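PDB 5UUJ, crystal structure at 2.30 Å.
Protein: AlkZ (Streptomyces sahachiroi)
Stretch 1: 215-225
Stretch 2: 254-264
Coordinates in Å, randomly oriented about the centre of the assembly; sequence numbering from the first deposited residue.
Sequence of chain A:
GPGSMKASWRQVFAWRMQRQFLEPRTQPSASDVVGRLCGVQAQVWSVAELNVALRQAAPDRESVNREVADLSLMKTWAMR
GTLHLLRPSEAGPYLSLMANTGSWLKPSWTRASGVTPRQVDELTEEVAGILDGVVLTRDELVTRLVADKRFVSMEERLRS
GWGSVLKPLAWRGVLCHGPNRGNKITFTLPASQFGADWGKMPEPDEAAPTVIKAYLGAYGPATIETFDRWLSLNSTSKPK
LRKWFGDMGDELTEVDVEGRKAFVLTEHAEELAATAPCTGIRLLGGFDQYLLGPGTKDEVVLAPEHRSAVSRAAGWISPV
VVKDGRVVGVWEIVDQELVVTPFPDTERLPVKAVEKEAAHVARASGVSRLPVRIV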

# COMPACT_ATOMS: atom_id res chain seq x y z
N TYR A 215 2.40 -10.86 -1.14
CA TYR A 215 3.41 -9.91 -1.60
C TYR A 215 4.11 -10.39 -2.87
O TYR A 215 4.18 -9.67 -3.86
CB TYR A 215 4.45 -9.65 -0.51
CG TYR A 215 5.53 -8.70 -0.96
CD1 TYR A 215 5.33 -7.33 -0.95
CD2 TYR A 215 6.75 -9.18 -1.42
CE1 TYR A 215 6.31 -6.46 -1.38
CE2 TYR A 215 7.74 -8.32 -1.85
CZ TYR A 215 7.51 -6.96 -1.83
OH TYR A 215 8.50 -6.10 -2.26
N LEU A 216 4.62 -11.62 -2.84
CA LEU A 216 5.34 -12.18 -3.98
C LEU A 216 4.44 -12.36 -5.19
O LEU A 216 4.90 -12.37 -6.33
CB LEU A 216 5.98 -13.52 -3.60
CG LEU A 216 7.09 -13.48 -2.56
CD1 LEU A 216 7.59 -14.89 -2.30
CD2 LEU A 216 8.25 -12.58 -2.98
N GLY A 217 3.14 -12.49 -4.94
CA GLY A 217 2.17 -12.68 -6.01
C GLY A 217 1.94 -11.44 -6.84
O GLY A 217 1.34 -11.52 -7.91
N ALA A 218 2.41 -10.30 -6.36
CA ALA A 218 2.25 -9.03 -7.07
C ALA A 218 3.60 -8.38 -7.39
O ALA A 218 3.74 -7.74 -8.44
CB ALA A 218 1.40 -8.08 -6.25
N TYR A 219 4.57 -8.55 -6.50
CA TYR A 219 5.84 -7.84 -6.60
C TYR A 219 7.06 -8.76 -6.62
O TYR A 219 8.19 -8.31 -6.48
CB TYR A 219 5.97 -6.85 -5.44
CG TYR A 219 4.72 -6.04 -5.20
CD1 TYR A 219 4.29 -5.10 -6.13
CD2 TYR A 219 3.98 -6.21 -4.04
CE1 TYR A 219 3.14 -4.36 -5.91
CE2 TYR A 219 2.83 -5.47 -3.82
CZ TYR A 219 2.42 -4.55 -4.75
OH TYR A 219 1.28 -3.82 -4.53
N GLY A 220 6.82 -10.06 -6.80
CA GLY A 220 7.90 -11.01 -6.93
C GLY A 220 8.59 -10.89 -8.28
O GLY A 220 8.07 -10.23 -9.17
N PRO A 221 9.78 -11.49 -8.42
CA PRO A 221 10.56 -12.11 -7.34
C PRO A 221 11.14 -11.04 -6.42
O PRO A 221 11.29 -9.90 -6.86
CB PRO A 221 11.67 -12.87 -8.08
CG PRO A 221 11.24 -12.93 -9.52
CD PRO A 221 10.41 -11.71 -9.74
N ALA A 222 11.44 -11.38 -5.18
CA ALA A 222 11.96 -10.41 -4.23
C ALA A 222 12.80 -11.07 -3.15
O ALA A 222 12.68 -12.27 -2.90
CB ALA A 222 10.82 -9.62 -3.60
N THR A 223 13.66 -10.27 -2.52
CA THR A 223 14.48 -10.74 -1.41
C THR A 223 13.74 -10.54 -0.09
O THR A 223 12.72 -9.85 -0.03
CB THR A 223 15.82 -10.00 -1.33
OG1 THR A 223 15.59 -8.62 -1.00
CG2 THR A 223 16.57 -10.09 -2.65
N ILE A 224 14.27 -11.14 0.96
CA ILE A 224 13.75 -10.95 2.31
C ILE A 224 13.85 -9.48 2.71
O ILE A 224 12.92 -8.93 3.31
CB ILE A 224 14.50 -11.83 3.33
CG1 ILE A 224 14.14 -13.29 3.08
CG2 ILE A 224 14.16 -11.42 4.77
CD1 ILE A 224 14.93 -14.27 3.92
N GLU A 225 14.97 -8.85 2.37
CA GLU A 225 15.20 -7.45 2.71
C GLU A 225 14.15 -6.55 2.06
O GLU A 225 13.61 -5.64 2.70
CB GLU A 225 16.60 -7.01 2.28
CG GLU A 225 16.90 -5.54 2.55
CD GLU A 225 18.34 -5.17 2.25
OE1 GLU A 225 19.10 -6.04 1.76
OE2 GLU A 225 18.72 -4.01 2.51
N GLU A 254 13.94 -20.09 -5.97
CA GLU A 254 14.98 -19.08 -6.07
C GLU A 254 15.22 -18.71 -7.53
O GLU A 254 15.42 -19.59 -8.37
CB GLU A 254 16.28 -19.55 -5.42
CG GLU A 254 17.37 -18.49 -5.42
CD GLU A 254 18.62 -18.92 -4.68
OE1 GLU A 254 19.35 -19.79 -5.20
OE2 GLU A 254 18.87 -18.39 -3.58
N VAL A 255 15.19 -17.41 -7.81
CA VAL A 255 15.38 -16.89 -9.16
C VAL A 255 16.62 -16.00 -9.23
O VAL A 255 16.79 -15.10 -8.41
CB VAL A 255 14.16 -16.08 -9.64
CG1 VAL A 255 14.27 -15.78 -11.13
CG2 VAL A 255 12.86 -16.81 -9.34
N ASP A 256 17.47 -16.26 -10.21
CA ASP A 256 18.60 -15.39 -10.51
C ASP A 256 18.16 -14.35 -11.53
O ASP A 256 18.13 -14.63 -12.73
CB ASP A 256 19.78 -16.21 -11.03
CG ASP A 256 21.05 -15.38 -11.20
OD1 ASP A 256 20.97 -14.14 -11.18
OD2 ASP A 256 22.13 -15.99 -11.36
N VAL A 257 17.81 -13.16 -11.05
CA VAL A 257 17.36 -12.09 -11.94
C VAL A 257 18.52 -11.17 -12.30
O VAL A 257 18.74 -10.15 -11.64
CB VAL A 257 16.22 -11.27 -11.30
CG1 VAL A 257 15.60 -10.35 -12.34
CG2 VAL A 257 15.16 -12.18 -10.71
N GLU A 258 19.25 -11.54 -13.35
CA GLU A 258 20.41 -10.78 -13.81
C GLU A 258 21.35 -10.45 -12.65
O GLU A 258 21.77 -9.30 -12.49
CB GLU A 258 19.96 -9.51 -14.52
CG GLU A 258 19.26 -9.77 -15.85
CD GLU A 258 18.88 -8.50 -16.59
OE1 GLU A 258 19.76 -7.64 -16.79
OE2 GLU A 258 17.71 -8.37 -16.98
N GLY A 259 21.67 -11.46 -11.84
CA GLY A 259 22.63 -11.32 -10.76
C GLY A 259 22.01 -11.31 -9.37
O GLY A 259 22.68 -11.63 -8.40
N ARG A 260 20.74 -10.93 -9.28
CA ARG A 260 20.07 -10.83 -7.99
C ARG A 260 19.31 -12.12 -7.65
O ARG A 260 18.35 -12.47 -8.33
CB ARG A 260 19.10 -9.64 -7.97
CG ARG A 260 18.47 -9.40 -6.60
CD ARG A 260 17.33 -8.38 -6.67
NE ARG A 260 17.80 -7.04 -7.00
CZ ARG A 260 17.02 -5.97 -7.08
NH1 ARG A 260 15.72 -6.08 -6.86
NH2 ARG A 260 17.54 -4.79 -7.38
N LYS A 261 19.76 -12.80 -6.60
CA LYS A 261 19.04 -13.96 -6.10
C LYS A 261 17.81 -13.49 -5.33
O LYS A 261 17.92 -12.71 -4.39
CB LYS A 261 19.94 -14.81 -5.20
CG LYS A 261 21.21 -15.30 -5.88
CD LYS A 261 20.90 -16.21 -7.07
CE LYS A 261 22.17 -16.79 -7.68
NZ LYS A 261 22.94 -17.62 -6.70
N ALA A 262 16.65 -13.96 -5.77
CA ALA A 262 15.38 -13.56 -5.17
C ALA A 262 14.41 -14.73 -5.13
O ALA A 262 14.63 -15.74 -5.80
CB ALA A 262 14.78 -12.39 -5.94
N PHE A 263 13.34 -14.59 -4.36
CA PHE A 263 12.34 -15.64 -4.23
C PHE A 263 11.08 -15.32 -5.02
O PHE A 263 10.55 -14.21 -4.97
CB PHE A 263 11.96 -15.84 -2.75
CG PHE A 263 13.09 -16.34 -1.89
CD1 PHE A 263 13.59 -17.62 -2.06
CD2 PHE A 263 13.63 -15.54 -0.90
CE1 PHE A 263 14.62 -18.09 -1.27
CE2 PHE A 263 14.66 -16.00 -0.11
CZ PHE A 263 15.16 -17.28 -0.29
N VAL A 264 10.59 -16.31 -5.77
CA VAL A 264 9.28 -16.24 -6.39
C VAL A 264 8.47 -17.44 -5.91
O VAL A 264 9.04 -18.46 -5.54
CB VAL A 264 9.37 -16.24 -7.94
CG1 VAL A 264 9.76 -17.61 -8.48
CG2 VAL A 264 8.06 -15.78 -8.55

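The contact joins the second strand of a β-hairpin to a short connector between two helices, and two residues dominate it: Phe263 on the hairpin and Pro221 on the connector. Each gives up more than 80 Å² to the other stretch, out of 446 Å² buried in total. Phe263 contributes through both its backbone and its ring. Its amide donates to the connector, Phe263 N to Ala222 O at 2.8 Å and nearly straight, and its carbonyl accepts in return, Ala222 N to Phe263 O at 3.0 Å. These two bonds close a single antiparallel bridge. The connector is extended here from Pro221 to Thr223, but only Ala222 bridges to the hairpin; Thr223 then takes the N-cap position of the next helix.

The same carbonyl is crowded by carbon. Pro221 CA lies 3.2 Å from Phe263 O, a CA-H...O contact, and Leu216 CD2, from the preceding helix, comes to 3.5 Å from Phe263 O. One strand oxygen thus meets a backbone amide, an alpha carbon and a methyl group from three residues of the other stretch. The CA-to-CB bond of Phe263 runs sideways to the connector; with chi1 in the m well, the ring packs by Ile224, with Ile224 CG1 4.2 Å from Phe263 CE2. Ile224 starts sideways at its CA-to-CB bond, but the end of its side chain comes nearer.

Pro221 works differently. It has no amide hydrogen to offer, and a cis peptide bond precedes it; its ring lies on the apolar surface of the hairpin. Pro221 CB is 3.8 Å from Ala262 CB and 4.1 Å from Val264 CB, while Pro221 CG lies 4.2 Å from both Val255 CG2 and Val257 CG2. The ring therefore touches both hairpin strands, which are themselves tied by Val255 N to Ala262 O (2.7 Å) and Ala262 N to Val255 O (2.9 Å). The small side chain of Ala262 points toward the connector and lets it come close: Ala262 CB sits 3.6 Å from Ala222 N. Ala222 points its own methyl away, so its part here is played by the backbone.

Thr223 adds a further contact, with Thr223 CG2 3.4 Å from Lys261 O. The rule to read from this contact is economical: one residue supplies a reciprocal pair of backbone bonds, and the proline just before it supplies an apolar plate. The bonds pair Ala222 with Phe263, and the plate covers the valines and alanine beside it.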